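Local coordinates for iron transport multicopper oxidase FET3 (Saccharomyces cerevisiae, PDB 1ZPU), which oxidises ferrous to ferric iron with molecular oxygen, using four copper ions, so that iron can be imported into the yeast cell by its permease, at residues R43-T49 with T88-T94; C81-S87 with V499-V505. All coordinates share one frame; numbering follows the deposited sequence.

Contact 1: R43-T49 with T88-T94. With NAG (2-acetamido-2-deoxy-beta-D-glucopyranose), chain K.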
loop_
_atom_site.group_PDB
_atom_site.type_symbol
_atom_site.label_atom_id
_atom_site.label_comp_id
_atom_site.label_asym_id
_atom_site.label_seq_id
_atom_site.Cartn_x
_atom_site.Cartn_y
_atom_site.Cartn_z
ATOM N N ARG A 43 -3.217 11.402 19.626
ATOM C CA ARG A 43 -2.460 10.195 19.915
ATOM C C ARG A 43 -3.348 8.974 19.690
ATOM O O ARG A 43 -4.490 8.940 20.125
ATOM C CB ARG A 43 -1.921 10.216 21.349
ATOM C CG ARG A 43 -1.075 9.000 21.704
ATOM C CD ARG A 43 -0.382 9.130 23.055
ATOM N NE ARG A 43 0.625 10.190 23.076
ATOM C CZ ARG A 43 1.850 10.089 22.566
ATOM N NH1 ARG A 43 2.242 8.966 21.981
ATOM N NH2 ARG A 43 2.686 11.115 22.646
ATOM N N VAL A 44 -2.813 7.979 18.994
ATOM C CA VAL A 44 -3.521 6.717 18.778
ATOM C C VAL A 44 -2.761 5.597 19.467
ATOM O O VAL A 44 -1.574 5.392 19.207
ATOM C CB VAL A 44 -3.709 6.378 17.260
ATOM C CG1 VAL A 44 -4.476 5.079 17.086
ATOM C CG2 VAL A 44 -4.432 7.500 16.521
ATOM N N GLN A 45 -3.455 4.888 20.348
ATOM C CA GLN A 45 -2.881 3.752 21.070
ATOM C C GLN A 45 -3.678 2.466 20.828
ATOM O O GLN A 45 -4.735 2.266 21.419
ATOM C CB GLN A 45 -2.809 4.057 22.560
ATOM C CG GLN A 45 -2.024 5.319 22.896
ATOM C CD GLN A 45 -2.009 5.619 24.388
ATOM O OE1 GLN A 45 -2.931 5.260 25.107
ATOM N NE2 GLN A 45 -0.964 6.284 24.852
ATOM N N ILE A 46 -3.164 1.599 19.958
ATOM C CA ILE A 46 -3.823 0.336 19.659
ATOM C C ILE A 46 -3.104 -0.842 20.311
ATOM O O ILE A 46 -1.927 -1.086 20.054
ATOM C CB ILE A 46 -3.964 0.104 18.130
ATOM C CG1 ILE A 46 -4.583 1.333 17.476
ATOM C CG2 ILE A 46 -4.825 -1.119 17.846
ATOM C CD1 ILE A 46 -4.464 1.369 16.028
ATOM N N TYR A 47 -3.824 -1.554 21.173
ATOM C CA TYR A 47 -3.360 -2.818 21.713
ATOM C C TYR A 47 -3.817 -3.913 20.774
ATOM O O TYR A 47 -4.986 -4.304 20.798
ATOM C CB TYR A 47 -3.968 -3.077 23.091
ATOM C CG TYR A 47 -3.401 -2.202 24.167
ATOM C CD1 TYR A 47 -4.055 -1.033 24.557
ATOM C CD2 TYR A 47 -2.205 -2.533 24.805
ATOM C CE1 TYR A 47 -3.526 -0.215 25.560
ATOM C CE2 TYR A 47 -1.681 -1.725 25.796
ATOM C CZ TYR A 47 -2.345 -0.567 26.170
ATOM O OH TYR A 47 -1.825 0.240 27.157
ATOM N N LEU A 48 -2.913 -4.403 19.932
ATOM C CA LEU A 48 -3.250 -5.512 19.044
ATOM C C LEU A 48 -2.850 -6.824 19.702
ATOM O O LEU A 48 -1.709 -6.996 20.135
ATOM C CB LEU A 48 -2.567 -5.379 17.685
ATOM C CG LEU A 48 -3.283 -5.848 16.416
ATOM C CD1 LEU A 48 -2.270 -6.015 15.302
ATOM C CD2 LEU A 48 -4.074 -7.122 16.572
ATOM N N THR A 49 -3.802 -7.742 19.790
ATOM C CA THR A 49 -3.536 -9.057 20.333
ATOM C C THR A 49 -3.732 -10.109 19.263
ATOM O O THR A 49 -4.785 -10.204 18.656
ATOM C CB THR A 49 -4.444 -9.381 21.527
ATOM O OG1 THR A 49 -4.327 -8.341 22.500
ATOM C CG2 THR A 49 -4.050 -10.718 22.160
ATOM N N THR A 88 0.650 -9.415 22.660
ATOM C CA THR A 88 -0.027 -8.138 22.484
ATOM C C THR A 88 1.002 -7.057 22.198
ATOM O O THR A 88 1.850 -6.773 23.037
ATOM C CB THR A 88 -0.790 -7.716 23.773
ATOM O OG1 THR A 88 -1.745 -8.720 24.137
ATOM C CG2 THR A 88 -1.504 -6.373 23.577
ATOM N N MET A 89 0.922 -6.442 21.025
ATOM C CA MET A 89 1.771 -5.298 20.737
ATOM C C MET A 89 0.989 -3.988 20.872
ATOM O O MET A 89 -0.165 -3.895 20.451
ATOM C CB MET A 89 2.455 -5.449 19.374
ATOM C CG MET A 89 3.012 -4.153 18.781
ATOM S SD MET A 89 4.512 -4.282 17.778
ATOM C CE MET A 89 4.343 -5.877 17.020
ATOM N N LEU A 90 1.617 -2.999 21.500
ATOM C CA LEU A 90 1.032 -1.682 21.619
ATOM C C LEU A 90 1.607 -0.766 20.556
ATOM O O LEU A 90 2.811 -0.524 20.516
ATOM C CB LEU A 90 1.250 -1.107 23.018
ATOM C CG LEU A 90 0.859 0.359 23.241
ATOM C CD1 LEU A 90 -0.635 0.628 22.990
ATOM C CD2 LEU A 90 1.257 0.782 24.628
ATOM N N TYR A 91 0.732 -0.283 19.683
ATOM C CA TYR A 91 1.085 0.719 18.689
ATOM C C TYR A 91 0.709 2.083 19.261
ATOM O O TYR A 91 -0.465 2.374 19.458
ATOM C CB TYR A 91 0.366 0.432 17.357
ATOM C CG TYR A 91 0.894 -0.795 16.630
ATOM C CD1 TYR A 91 0.264 -2.032 16.751
ATOM C CD2 TYR A 91 2.035 -0.718 15.833
ATOM C CE1 TYR A 91 0.757 -3.172 16.090
ATOM C CE2 TYR A 91 2.536 -1.845 15.162
ATOM C CZ TYR A 91 1.895 -3.071 15.297
ATOM O OH TYR A 91 2.397 -4.180 14.633
ATOM N N ASN A 92 1.714 2.904 19.538
ATOM C CA ASN A 92 1.531 4.145 20.268
ATOM C C ASN A 92 2.225 5.253 19.512
ATOM O O ASN A 92 3.448 5.334 19.512
ATOM C CB ASN A 92 2.132 3.983 21.661
ATOM C CG ASN A 92 1.791 5.119 22.605
ATOM O OD1 ASN A 92 1.358 6.202 22.187
ATOM N ND2 ASN A 92 1.977 4.859 23.905
ATOM N N PHE A 93 1.442 6.095 18.851
ATOM C CA PHE A 93 1.992 7.125 17.974
ATOM C C PHE A 93 1.088 8.338 17.874
ATOM O O PHE A 93 -0.113 8.248 18.102
ATOM C CB PHE A 93 2.283 6.560 16.579
ATOM C CG PHE A 93 1.065 6.057 15.850
ATOM C CD1 PHE A 93 0.372 6.878 14.970
ATOM C CD2 PHE A 93 0.623 4.756 16.021
ATOM C CE1 PHE A 93 -0.755 6.412 14.278
ATOM C CE2 PHE A 93 -0.504 4.287 15.333
ATOM C CZ PHE A 93 -1.190 5.115 14.462
ATOM N N THR A 94 1.682 9.475 17.532
ATOM C CA THR A 94 0.932 10.703 17.303
ATOM C C THR A 94 0.791 10.909 15.810
ATOM O O THR A 94 1.385 10.177 15.011
ATOM C CB THR A 94 1.633 11.916 17.887
ATOM O OG1 THR A 94 2.810 11.491 18.575
ATOM C CG2 THR A 94 0.724 12.638 18.853
HETATM C C1 NAG K . 2.352 5.977 24.732
HETATM C C2 NAG K . 2.846 5.529 26.111
HETATM C C3 NAG K . 2.966 6.747 27.015
HETATM C C4 NAG K . 3.904 7.757 26.367
HETATM C C5 NAG K . 3.648 7.969 24.870
HETATM C C6 NAG K . 4.851 8.652 24.218
HETATM C C7 NAG K . 0.925 4.346 27.250
HETATM C C8 NAG K . 0.613 5.125 28.507
HETATM N N2 NAG K . 2.152 4.402 26.740
HETATM O O3 NAG K . 3.519 6.364 28.261
HETATM O O4 NAG K . 3.796 8.979 27.064
HETATM O O5 NAG K . 3.397 6.752 24.178
HETATM O O6 NAG K . 6.054 8.163 24.779
HETATM O O7 NAG K . 0.065 3.640 26.736
#

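Contact 2: C81-S87 with V499-V505. With NAG (2-acetamido-2-deoxy-beta-D-glucopyranose), chain J; NAG (2-acetamido-2-deoxy-beta-D-glucopyranose), chain B.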
loop_
_atom_site.group_PDB
_atom_site.type_symbol
_atom_site.label_atom_id
_atom_site.label_comp_id
_atom_site.label_asym_id
_atom_site.label_seq_id
_atom_site.Cartn_x
_atom_site.Cartn_y
_atom_site.Cartn_z
ATOM N N CYS A 81 9.602 -7.157 15.309
ATOM C CA CYS A 81 9.518 -8.581 15.026
ATOM C C CYS A 81 8.022 -8.943 15.007
ATOM O O CYS A 81 7.207 -8.156 15.494
ATOM C CB CYS A 81 10.333 -9.386 16.034
ATOM S SG CYS A 81 9.869 -9.061 17.714
ATOM N N PRO A 82 7.650 -10.098 14.407
ATOM C CA PRO A 82 6.234 -10.452 14.238
ATOM C C PRO A 82 5.524 -10.713 15.557
ATOM O O PRO A 82 6.163 -11.173 16.515
ATOM C CB PRO A 82 6.299 -11.766 13.447
ATOM C CG PRO A 82 7.646 -11.805 12.845
ATOM C CD PRO A 82 8.524 -11.146 13.850
ATOM N N ILE A 83 4.220 -10.433 15.602
ATOM C CA ILE A 83 3.429 -10.705 16.796
ATOM C C ILE A 83 3.019 -12.170 16.842
ATOM O O ILE A 83 2.227 -12.629 16.023
ATOM C CB ILE A 83 2.171 -9.824 16.914
ATOM C CG1 ILE A 83 2.520 -8.350 16.789
ATOM C CG2 ILE A 83 1.461 -10.066 18.245
ATOM C CD1 ILE A 83 1.368 -7.516 16.283
ATOM N N ALA A 84 3.567 -12.889 17.817
ATOM C CA ALA A 84 3.284 -14.309 18.007
ATOM C C ALA A 84 1.893 -14.534 18.599
ATOM O O ALA A 84 1.384 -13.674 19.316
ATOM C CB ALA A 84 4.339 -14.932 18.909
ATOM N N PRO A 85 1.268 -15.690 18.293
ATOM C CA PRO A 85 -0.003 -16.048 18.924
ATOM C C PRO A 85 0.033 -15.888 20.441
ATOM O O PRO A 85 0.948 -16.392 21.093
ATOM C CB PRO A 85 -0.177 -17.520 18.546
ATOM C CG PRO A 85 0.544 -17.663 17.260
ATOM C CD PRO A 85 1.702 -16.709 17.317
ATOM N N GLY A 86 -0.952 -15.178 20.985
ATOM C CA GLY A 86 -1.045 -14.911 22.416
ATOM C C GLY A 86 -0.494 -13.558 22.833
ATOM O O GLY A 86 -0.901 -13.009 23.861
ATOM N N SER A 87 0.425 -13.020 22.033
ATOM C CA SER A 87 1.109 -11.772 22.363
ATOM C C SER A 87 0.314 -10.516 21.996
ATOM O O SER A 87 -0.586 -10.549 21.155
ATOM C CB SER A 87 2.508 -11.745 21.744
ATOM O OG SER A 87 3.356 -12.708 22.367
ATOM N N VAL A 499 7.292 -8.432 22.961
ATOM C CA VAL A 499 6.812 -9.088 21.735
ATOM C C VAL A 499 7.898 -9.972 21.133
ATOM O O VAL A 499 7.640 -11.123 20.777
ATOM C CB VAL A 499 6.375 -8.053 20.637
ATOM C CG1 VAL A 499 5.948 -8.751 19.347
ATOM C CG2 VAL A 499 5.253 -7.175 21.119
ATOM N N CYS A 500 9.103 -9.415 21.015
ATOM C CA CYS A 500 10.258 -10.122 20.462
ATOM C C CYS A 500 10.653 -11.366 21.234
ATOM O O CYS A 500 10.811 -12.417 20.632
ATOM C CB CYS A 500 11.454 -9.187 20.322
ATOM S SG CYS A 500 11.571 -8.428 18.703
ATOM N N GLN A 501 10.808 -11.251 22.555
ATOM C CA GLN A 501 11.161 -12.407 23.395
ATOM C C GLN A 501 10.097 -13.492 23.292
ATOM O O GLN A 501 10.420 -14.677 23.232
ATOM C CB GLN A 501 11.323 -12.022 24.870
ATOM C CG GLN A 501 12.481 -11.117 25.174
ATOM C CD GLN A 501 12.214 -10.276 26.400
ATOM O OE1 GLN A 501 11.327 -9.418 26.392
ATOM N NE2 GLN A 501 12.978 -10.519 27.473
ATOM N N SER A 502 8.836 -13.069 23.286
ATOM C CA SER A 502 7.700 -13.968 23.219
ATOM C C SER A 502 7.668 -14.692 21.873
ATOM O O SER A 502 7.076 -15.765 21.742
ATOM C CB SER A 502 6.421 -13.147 23.402
ATOM O OG SER A 502 5.365 -13.916 23.943
ATOM N N CYS A 503 8.316 -14.080 20.886
ATOM C CA CYS A 503 8.386 -14.578 19.512
ATOM C C CYS A 503 9.668 -15.375 19.267
ATOM O O CYS A 503 9.838 -15.978 18.200
ATOM C CB CYS A 503 8.366 -13.387 18.566
ATOM S SG CYS A 503 8.149 -13.785 16.833
ATOM N N SER A 504 10.556 -15.365 20.265
ATOM C CA SER A 504 11.935 -15.860 20.147
ATOM C C SER A 504 12.681 -15.303 18.916
ATOM O O SER A 504 13.246 -16.051 18.118
ATOM C CB SER A 504 11.974 -17.394 20.181
ATOM O OG SER A 504 11.391 -17.893 21.372
ATOM N N VAL A 505 12.652 -13.979 18.775
ATOM C CA VAL A 505 13.391 -13.237 17.745
ATOM C C VAL A 505 14.345 -12.278 18.461
ATOM O O VAL A 505 13.931 -11.523 19.356
ATOM C CB VAL A 505 12.435 -12.415 16.827
ATOM C CG1 VAL A 505 13.217 -11.480 15.902
ATOM C CG2 VAL A 505 11.537 -13.338 16.015
HETATM C C1 NAG J . 10.795 -18.622 12.348
HETATM C C2 NAG J . 11.772 -19.582 13.007
HETATM C C3 NAG J . 13.178 -19.414 12.412
HETATM C C4 NAG J . 13.117 -19.444 10.870
HETATM C C5 NAG J . 11.997 -18.535 10.350
HETATM C C6 NAG J . 11.829 -18.519 8.824
HETATM C C7 NAG J . 12.138 -18.689 15.372
HETATM C C8 NAG J . 12.871 -17.430 14.963
HETATM N N2 NAG J . 11.638 -19.534 14.459
HETATM O O3 NAG J . 14.058 -20.407 12.917
HETATM O O4 NAG J . 14.365 -19.084 10.304
HETATM O O5 NAG J . 10.793 -18.926 10.970
HETATM O O6 NAG J . 10.489 -18.195 8.468
HETATM O O7 NAG J . 12.006 -18.945 16.576
HETATM C C1 NAG B . 5.951 -16.616 12.863
HETATM C C2 NAG B . 6.199 -17.571 11.677
HETATM C C3 NAG B . 7.399 -18.507 11.903
HETATM C C4 NAG B . 8.617 -17.787 12.493
HETATM C C5 NAG B . 8.264 -16.821 13.623
HETATM C C6 NAG B . 8.752 -15.390 13.332
HETATM C C7 NAG B . 4.456 -18.115 10.064
HETATM C C8 NAG B . 4.809 -19.037 8.926
HETATM N N2 NAG B . 5.023 -18.342 11.265
HETATM O O3 NAG B . 7.788 -19.075 10.666
HETATM O O4 NAG B . 9.509 -18.751 12.987
HETATM O O5 NAG B . 6.863 -16.891 13.913
HETATM O O6 NAG B . 10.161 -15.339 13.214
HETATM O O7 NAG B . 3.675 -17.166 9.849
#

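Contact 1: R43-T49 with T88-T94
V44 and F93 pack together on the buried side of this antiparallel strand pair, V44 CB standing over one face of the F93 ring, 4.3 Å from its centroid. Beside them I46 CB meets Y91 CB at 4.4 Å; branched and aromatic side chains suit a face that fills the interior of a cupredoxin sandwich. Paired backbone bonds join V44 to F93, I46 to Y91 and L48 to M89. On the other side of the sheet L90 CD1 lies over the middle of the Y47 ring, a CH-pi contact 3.7 Å from the centroid. At one end T49 OG1 and T88 OG1 share a hydrogen bond of 3.1 Å. At the other, N92 ND2 carries the first glycan sugar, while N92 OD1 accepts R43 NH1 at 2.9 Å from above the amide plane. The bend at chi3 (-66°) turns the guanidinium so that one face lies against C5 of the sugar. A leucine in place of R43 would probably leave N92 OD1 without this donor and the sugar's C5 without the flat group packed on it. Strand 43-49 lies between 88-94 and 2-14; F120 of strand 117-123 packs on V44 and F93, and helix 494-502 reaches M89.

Contact 2: C81-S87 with V499-V505
P82 supplies the ring of this contact, a puckered one, and it touches C503 and V505: P82 CD lies 4.0 Å from C503 SG and 4.3 Å from V505 CG2. P82 CG meets C6 of a sugar (NAG, chain B) of the glycan carried on N56, so the proline packs where the helix end and the sugar come together, C503 SG and C6 of the sugar reaching it from much the same side. The flat carbonyl that follows the ring has V499 CG1 3.7 Å from P82 O.

The covalent tie is the disulfide between C81 SG and C500 SG. With chi1 at 55°, C81 SG sits between its own backbone N and carbonyl carbon, which directs it at the helix, while C81 CB rests 3.6 Å from V505 CG1. A84, small enough to let the backbones approach, sets CB against C503 CB at 4.3 Å. Beyond it S502 OG donates to S87 OG at 2.8 Å, a polar link between a buried serine and an exposed one. The loop reaches that point through a type II turn from A84 to S87, whose positive phi at G86 suits glycine. S504, with its positive phi, belongs to a Schellman motif, and the chain then brings V505 back toward C81.

Here the loop leading into strand 88-94 is fastened to the last turn of helix 494-502, far along the chain, and N50 bonds to the loop backbone.

Contacts 1 and 2 are continuous: S87 closes the loop of contact 2 and T88 opens the second strand of contact 1, their centres lying 15 Å apart. M89 is one joint, its CB 3.7 Å from V499 CG2 and its far end packed on I83, so the strand pair and the disulfide-bonded helix share one apolar seam. I83 CD1 also lies 3.9 Å from Y91 OH, which hydrogen-bonds to Q80 and M59. Side chains of this seam lie near copper ligands: that of Y91 is about 7 Å from those of H60 (type 2 site) and H107 (type 3 site), and that of I83 about 9 Å from H107. Contact 1 bears a glycan on N92, whereas contact 2 is only touched by sugars.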